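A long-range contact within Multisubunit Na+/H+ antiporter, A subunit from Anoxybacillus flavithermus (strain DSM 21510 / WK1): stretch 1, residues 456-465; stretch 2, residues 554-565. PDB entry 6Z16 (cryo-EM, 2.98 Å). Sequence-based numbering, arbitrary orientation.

Stretch 1, residues 456-465: AWVASIFTFL
Stretch 2 554-565: FMTIGVLLFGLV

Both stretches are α-helical throughout, each a segment of a longer helix, with phi/psi near -60/-40 and i-to-i+4 backbone hydrogen bonds such as Phe-464 N to Ser-460 O (3.0 Å) and Gly-563 N to Val-559 O (2.9 Å). Their N-to-C directions diverge by 50° (signed crossing angle -50°), and the axes approach to 8.8 Å. The register is set by Ile-461 and Val-559, whose CA atoms lie 5.6 Å apart. No hydrogen bond joins the helices; the contact, burying 535 Å² summed over both sides, rests on apolar packing.

At the centre, Val-559 (chi1 t) leaves its backbone sideways, and its branched apolar side chain places Val-559 CG1 3.3 Å from Ser-460 OG and Val-559 CG2 3.4 Å from Trp-457 NE1. Ser-460 (chi1 t) is small and points toward the partner helix. Ile-461 (m, m) leaves sideways, but its chain is long enough for Ile-461 CD1 to come within 3.7 Å of both Val-559 CA and Phe-562 CB.

Near the start of stretch 1, Trp-457 (chi1 t, chi2 72°) also leaves sideways, but its long indole reaches across: Trp-457 CD1 lies 3.5 Å from Met-555 CG, and Trp-457 CH2 3.4 Å from Phe-562 CD2. Met-555 (t, t, m) supplies a flexible thioether, with SD 5.1 Å from the centroid of the Trp-457 five-membered ring, obliquely placed. Phe-562 (chi1 m, chi2 -18°) points toward stretch 1 and offers an apolar ring edge, meeting the indole's six-membered ring rim to rim, planes at 80° and centroids 5.8 Å apart.

Farther along, Phe-464 (chi1 t, chi2 79°) points toward the partner helix, with Phe-464 CD2 3.6 Å from Gly-563 CA. Glycine suits this place: an ideal CB there would lie 2.3 Å from Phe-464 CD2, a clash. Leu-560 (t, p) and Leu-564 (chi1 -99°, chi2 p) point away, but their long apolar chains bring Leu-560 CD1 4.1 Å from Phe-464 CE1 and Leu-564 CD1 3.7 Å from Phe-464 CZ.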

ATOM      1  N   ALA A 456     -47.159 -95.289  62.662  1.00 87.72           N
ATOM      2  CA  ALA A 456     -48.104 -95.281  61.549  1.00 91.86           C
ATOM      3  C   ALA A 456     -49.457 -95.835  61.969  1.00 94.34           C
ATOM      4  O   ALA A 456     -50.502 -95.302  61.567  1.00 93.27           O
ATOM      5  CB  ALA A 456     -47.542 -96.088  60.380  1.00 91.27           C
ATOM      6  N   TRP A 457     -49.443 -96.835  62.863  1.00 99.95           N
ATOM      7  CA  TRP A 457     -50.677 -97.438  63.350  1.00 91.30           C
ATOM      8  C   TRP A 457     -51.535 -96.423  64.093  1.00 73.55           C
ATOM      9  O   TRP A 457     -52.744 -96.330  63.836  1.00 64.40           O
ATOM     10  CB  TRP A 457     -50.357 -98.629  64.248  1.00102.51           C
ATOM     11  CG  TRP A 457     -51.570 -99.265  64.811  1.00109.92           C
ATOM     12  CD1 TRP A 457     -52.485-100.021  64.148  1.00107.56           C
ATOM     13  CD2 TRP A 457     -52.044 -99.145  66.152  1.00114.03           C
ATOM     14  NE1 TRP A 457     -53.484-100.412  65.004  1.00109.55           N
ATOM     15  CE2 TRP A 457     -53.239 -99.877  66.241  1.00111.84           C
ATOM     16  CE3 TRP A 457     -51.564 -98.499  67.292  1.00109.48           C
ATOM     17  CZ2 TRP A 457     -53.960 -99.979  67.424  1.00107.86           C
ATOM     18  CZ3 TRP A 457     -52.281 -98.596  68.460  1.00107.61           C
ATOM     19  CH2 TRP A 457     -53.460 -99.335  68.520  1.00108.29           C
ATOM     20  N   VAL A 458     -50.917 -95.579  64.934  1.00 72.36           N
ATOM     21  CA  VAL A 458     -51.759 -94.648  65.675  1.00 78.67           C
ATOM     22  C   VAL A 458     -52.233 -93.544  64.754  1.00101.57           C
ATOM     23  O   VAL A 458     -53.295 -92.956  65.011  1.00104.21           O
ATOM     24  CB  VAL A 458     -51.085 -94.054  66.932  1.00 82.03           C
ATOM     25  CG1 VAL A 458     -50.551 -95.142  67.830  1.00 95.48           C
ATOM     26  CG2 VAL A 458     -50.018 -93.032  66.607  1.00 86.55           C
ATOM     27  N   ALA A 459     -51.513 -93.328  63.636  1.00103.65           N
ATOM     28  CA  ALA A 459     -51.974 -92.406  62.606  1.00 91.70           C
ATOM     29  C   ALA A 459     -53.328 -92.836  62.074  1.00 77.64           C
ATOM     30  O   ALA A 459     -54.252 -92.012  61.981  1.00 68.73           O
ATOM     31  CB  ALA A 459     -50.952 -92.326  61.475  1.00 93.98           C
ATOM     32  N   SER A 460     -53.493 -94.147  61.844  1.00 79.85           N
ATOM     33  CA  SER A 460     -54.766 -94.654  61.353  1.00 73.89           C
ATOM     34  C   SER A 460     -55.868 -94.454  62.376  1.00 57.71           C
ATOM     35  O   SER A 460     -56.994 -94.110  61.986  1.00 51.44           O
ATOM     36  CB  SER A 460     -54.648 -96.125  60.979  1.00 90.54           C
ATOM     37  OG  SER A 460     -55.884 -96.604  60.487  1.00103.99           O
ATOM     38  N   ILE A 461     -55.526 -94.571  63.671  1.00 56.48           N
ATOM     39  CA  ILE A 461     -56.468 -94.270  64.749  1.00 62.18           C
ATOM     40  C   ILE A 461     -56.981 -92.854  64.600  1.00 58.61           C
ATOM     41  O   ILE A 461     -58.196 -92.621  64.480  1.00 50.75           O
ATOM     42  CB  ILE A 461     -55.798 -94.457  66.122  1.00 74.75           C
ATOM     43  CG1 ILE A 461     -55.349 -95.898  66.325  1.00 78.03           C
ATOM     44  CG2 ILE A 461     -56.742 -94.011  67.230  1.00 70.33           C
ATOM     45  CD1 ILE A 461     -56.477 -96.851  66.383  1.00 71.21           C
ATOM     46  N   PHE A 462     -56.035 -91.917  64.448  1.00 61.64           N
ATOM     47  CA  PHE A 462     -56.347 -90.504  64.319  1.00 63.11           C
ATOM     48  C   PHE A 462     -57.194 -90.270  63.085  1.00 56.93           C
ATOM     49  O   PHE A 462     -58.197 -89.539  63.146  1.00 50.37           O
ATOM     50  CB  PHE A 462     -55.046 -89.708  64.245  1.00 71.06           C
ATOM     51  CG  PHE A 462     -54.192 -89.809  65.484  1.00 94.45           C
ATOM     52  CD1 PHE A 462     -54.753 -90.054  66.727  1.00 94.71           C
ATOM     53  CD2 PHE A 462     -52.811 -89.713  65.387  1.00105.51           C
ATOM     54  CE1 PHE A 462     -53.958 -90.164  67.852  1.00 97.39           C
ATOM     55  CE2 PHE A 462     -52.012 -89.823  66.510  1.00103.01           C
ATOM     56  CZ  PHE A 462     -52.586 -90.051  67.741  1.00 95.78           C
ATOM     57  N   THR A 463     -56.881 -91.029  62.014  1.00 57.54           N
ATOM     58  CA  THR A 463     -57.593 -90.930  60.746  1.00 56.93           C
ATOM     59  C   THR A 463     -59.072 -91.179  60.947  1.00 56.18           C
ATOM     60  O   THR A 463     -59.893 -90.268  60.718  1.00 49.28           O
ATOM     61  CB  THR A 463     -57.013 -91.919  59.739  1.00 51.82           C
ATOM     62  OG1 THR A 463     -55.621 -91.644  59.545  1.00 57.01           O
ATOM     63  CG2 THR A 463     -57.721 -91.789  58.417  1.00 37.28           C
ATOM     64  N   PHE A 464     -59.384 -92.318  61.597  1.00 65.84           N
ATOM     65  CA  PHE A 464     -60.761 -92.763  61.771  1.00 61.65           C
ATOM     66  C   PHE A 464     -61.558 -91.722  62.519  1.00 59.91           C
ATOM     67  O   PHE A 464     -62.667 -91.370  62.085  1.00 65.88           O
ATOM     68  CB  PHE A 464     -60.800 -94.098  62.510  1.00 66.61           C
ATOM     69  CG  PHE A 464     -62.184 -94.661  62.670  1.00 88.04           C
ATOM     70  CD1 PHE A 464     -62.809 -95.309  61.620  1.00 99.02           C
ATOM     71  CD2 PHE A 464     -62.865 -94.532  63.871  1.00 92.56           C
ATOM     72  CE1 PHE A 464     -64.084 -95.825  61.768  1.00 97.28           C
ATOM     73  CE2 PHE A 464     -64.138 -95.039  64.023  1.00 92.63           C
ATOM     74  CZ  PHE A 464     -64.747 -95.687  62.971  1.00 92.17           C
ATOM     75  N   LEU A 465     -60.892 -91.067  63.490  1.00 63.55           N
ATOM     76  CA  LEU A 465     -61.554 -90.136  64.392  1.00 70.43           C
ATOM     77  C   LEU A 465     -62.194 -89.002  63.621  1.00 76.65           C
ATOM     78  O   LEU A 465     -63.429 -88.878  63.628  1.00 80.61           O
ATOM     79  CB  LEU A 465     -60.568 -89.597  65.423  1.00 75.08           C
ATOM     80  CG  LEU A 465     -61.193 -88.599  66.393  1.00 81.32           C
ATOM     81  CD1 LEU A 465     -62.329 -89.241  67.162  1.00 86.78           C
ATOM     82  CD2 LEU A 465     -60.145 -88.064  67.344  1.00 83.94           C
ATOM     83  N   PHE A 554     -56.415-108.220  62.095  1.00145.15           N
ATOM     84  CA  PHE A 554     -56.746-107.821  63.460  1.00139.45           C
ATOM     85  C   PHE A 554     -56.144-106.469  63.816  1.00134.62           C
ATOM     86  O   PHE A 554     -56.642-105.801  64.725  1.00131.13           O
ATOM     87  CB  PHE A 554     -56.288-108.890  64.460  1.00140.16           C
ATOM     88  CG  PHE A 554     -56.673-108.595  65.889  1.00154.80           C
ATOM     89  CD1 PHE A 554     -57.988-108.735  66.309  1.00158.03           C
ATOM     90  CD2 PHE A 554     -55.723-108.167  66.804  1.00158.82           C
ATOM     91  CE1 PHE A 554     -58.350-108.456  67.619  1.00156.64           C
ATOM     92  CE2 PHE A 554     -56.075-107.888  68.117  1.00154.91           C
ATOM     93  CZ  PHE A 554     -57.391-108.033  68.524  1.00154.28           C
ATOM     94  N   MET A 555     -55.111-106.035  63.092  1.00134.59           N
ATOM     95  CA  MET A 555     -54.623-104.668  63.239  1.00133.72           C
ATOM     96  C   MET A 555     -55.669-103.653  62.783  1.00131.41           C
ATOM     97  O   MET A 555     -55.912-102.652  63.468  1.00129.44           O
ATOM     98  CB  MET A 555     -53.316-104.517  62.466  1.00130.68           C
ATOM     99  CG  MET A 555     -52.637-103.188  62.634  1.00138.85           C
ATOM    100  SD  MET A 555     -50.985-103.213  61.931  1.00155.10           S
ATOM    101  CE  MET A 555     -50.130-104.190  63.160  1.00150.69           C
ATOM    102  N   THR A 556     -56.339-103.925  61.659  1.00130.52           N
ATOM    103  CA  THR A 556     -57.437-103.072  61.205  1.00130.16           C
ATOM    104  C   THR A 556     -58.638-103.169  62.144  1.00124.59           C
ATOM    105  O   THR A 556     -59.329-102.169  62.388  1.00116.63           O
ATOM    106  CB  THR A 556     -57.826-103.463  59.777  1.00135.31           C
ATOM    107  OG1 THR A 556     -56.668-103.398  58.936  1.00132.36           O
ATOM    108  CG2 THR A 556     -58.891-102.532  59.208  1.00127.42           C
ATOM    109  N   ILE A 557     -58.884-104.363  62.696  1.00131.71           N
ATOM    110  CA  ILE A 557     -59.961-104.546  63.670  1.00136.43           C
ATOM    111  C   ILE A 557     -59.691-103.730  64.933  1.00129.60           C
ATOM    112  O   ILE A 557     -60.598-103.105  65.500  1.00127.47           O
ATOM    113  CB  ILE A 557     -60.137-106.049  63.976  1.00136.53           C
ATOM    114  CG1 ILE A 557     -60.569-106.801  62.716  1.00128.00           C
ATOM    115  CG2 ILE A 557     -61.164-106.279  65.075  1.00132.38           C
ATOM    116  CD1 ILE A 557     -60.483-108.303  62.840  1.00118.04           C
ATOM    117  N   GLY A 558     -58.429-103.688  65.364  1.00126.80           N
ATOM    118  CA  GLY A 558     -58.058-102.862  66.500  1.00125.28           C
ATOM    119  C   GLY A 558     -58.135-101.379  66.210  1.00121.92           C
ATOM    120  O   GLY A 558     -58.490-100.597  67.098  1.00118.83           O
ATOM    121  N   VAL A 559     -57.802-100.979  64.973  1.00126.02           N
ATOM    122  CA  VAL A 559     -58.025 -99.599  64.522  1.00127.53           C
ATOM    123  C   VAL A 559     -59.494 -99.219  64.664  1.00127.41           C
ATOM    124  O   VAL A 559     -59.832 -98.169  65.227  1.00127.20           O
ATOM    125  CB  VAL A 559     -57.536 -99.423  63.071  1.00107.09           C
ATOM    126  CG1 VAL A 559     -58.054 -98.121  62.487  1.00 84.99           C
ATOM    127  CG2 VAL A 559     -56.027 -99.419  63.017  1.00 99.55           C
ATOM    128  N   LEU A 560     -60.379-100.107  64.204  1.00130.97           N
ATOM    129  CA  LEU A 560     -61.821 -99.872  64.259  1.00132.78           C
ATOM    130  C   LEU A 560     -62.317 -99.759  65.698  1.00131.56           C
ATOM    131  O   LEU A 560     -63.010 -98.796  66.050  1.00126.31           O
ATOM    132  CB  LEU A 560     -62.535-101.002  63.519  1.00120.89           C
ATOM    133  CG  LEU A 560     -64.054-100.992  63.393  1.00113.15           C
ATOM    134  CD1 LEU A 560     -64.514 -99.768  62.636  1.00120.47           C
ATOM    135  CD2 LEU A 560     -64.517-102.262  62.694  1.00119.04           C
ATOM    136  N   LEU A 561     -61.929-100.714  66.555  1.00132.99           N
ATOM    137  CA  LEU A 561     -62.404-100.722  67.941  1.00133.33           C
ATOM    138  C   LEU A 561     -61.861 -99.539  68.738  1.00128.97           C
ATOM    139  O   LEU A 561     -62.598 -98.922  69.518  1.00124.06           O
ATOM    140  CB  LEU A 561     -62.020-102.042  68.622  1.00133.54           C
ATOM    141  CG  LEU A 561     -62.477-102.192  70.079  1.00134.08           C
ATOM    142  CD1 LEU A 561     -63.992-102.123  70.164  1.00140.67           C
ATOM    143  CD2 LEU A 561     -61.964-103.485  70.691  1.00128.32           C
ATOM    144  N   PHE A 562     -60.592 -99.180  68.526  1.00132.70           N
ATOM    145  CA  PHE A 562     -60.014 -98.085  69.289  1.00134.71           C
ATOM    146  C   PHE A 562     -60.526 -96.735  68.805  1.00140.88           C
ATOM    147  O   PHE A 562     -60.708 -95.823  69.617  1.00140.98           O
ATOM    148  CB  PHE A 562     -58.489 -98.156  69.240  1.00127.77           C
ATOM    149  CG  PHE A 562     -57.906 -99.306  70.021  1.00140.41           C
ATOM    150  CD1 PHE A 562     -58.647 -99.966  70.992  1.00147.48           C
ATOM    151  CD2 PHE A 562     -56.621 -99.732  69.773  1.00142.57           C
ATOM    152  CE1 PHE A 562     -58.103-101.025  71.696  1.00148.49           C
ATOM    153  CE2 PHE A 562     -56.071-100.786  70.471  1.00145.57           C
ATOM    154  CZ  PHE A 562     -56.812-101.435  71.432  1.00148.78           C
ATOM    155  N   GLY A 563     -60.830 -96.602  67.511  1.00142.71           N
ATOM    156  CA  GLY A 563     -61.474 -95.386  67.046  1.00137.31           C
ATOM    157  C   GLY A 563     -62.901 -95.253  67.545  1.00135.67           C
ATOM    158  O   GLY A 563     -63.360 -94.144  67.843  1.00133.82           O
ATOM    159  N   LEU A 564     -63.622 -96.379  67.646  1.00132.70           N
ATOM    160  CA  LEU A 564     -64.959 -96.358  68.241  1.00125.96           C
ATOM    161  C   LEU A 564     -64.923 -95.963  69.712  1.00122.65           C
ATOM    162  O   LEU A 564     -65.756 -95.169  70.165  1.00118.18           O
ATOM    163  CB  LEU A 564     -65.649 -97.715  68.076  1.00120.79           C
ATOM    164  CG  LEU A 564     -66.666 -97.942  66.949  1.00108.11           C
ATOM    165  CD1 LEU A 564     -66.081 -97.909  65.560  1.00 96.19           C
ATOM    166  CD2 LEU A 564     -67.395 -99.259  67.178  1.00109.36           C
ATOM    167  N   VAL A 565     -63.969 -96.501  70.480  1.00122.13           N
ATOM    168  CA  VAL A 565     -63.916 -96.129  71.895  1.00119.39           C
ATOM    169  C   VAL A 565     -63.254 -94.779  72.113  1.00109.05           C
ATOM    170  O   VAL A 565     -63.316 -94.244  73.227  1.00100.55           O
ATOM    171  CB  VAL A 565     -63.195 -97.175  72.766  1.00110.81           C
ATOM    172  CG1 VAL A 565     -63.853 -98.539  72.616  1.00 99.64           C
ATOM    173  CG2 VAL A 565     -61.720 -97.224  72.457  1.00107.24           C
TER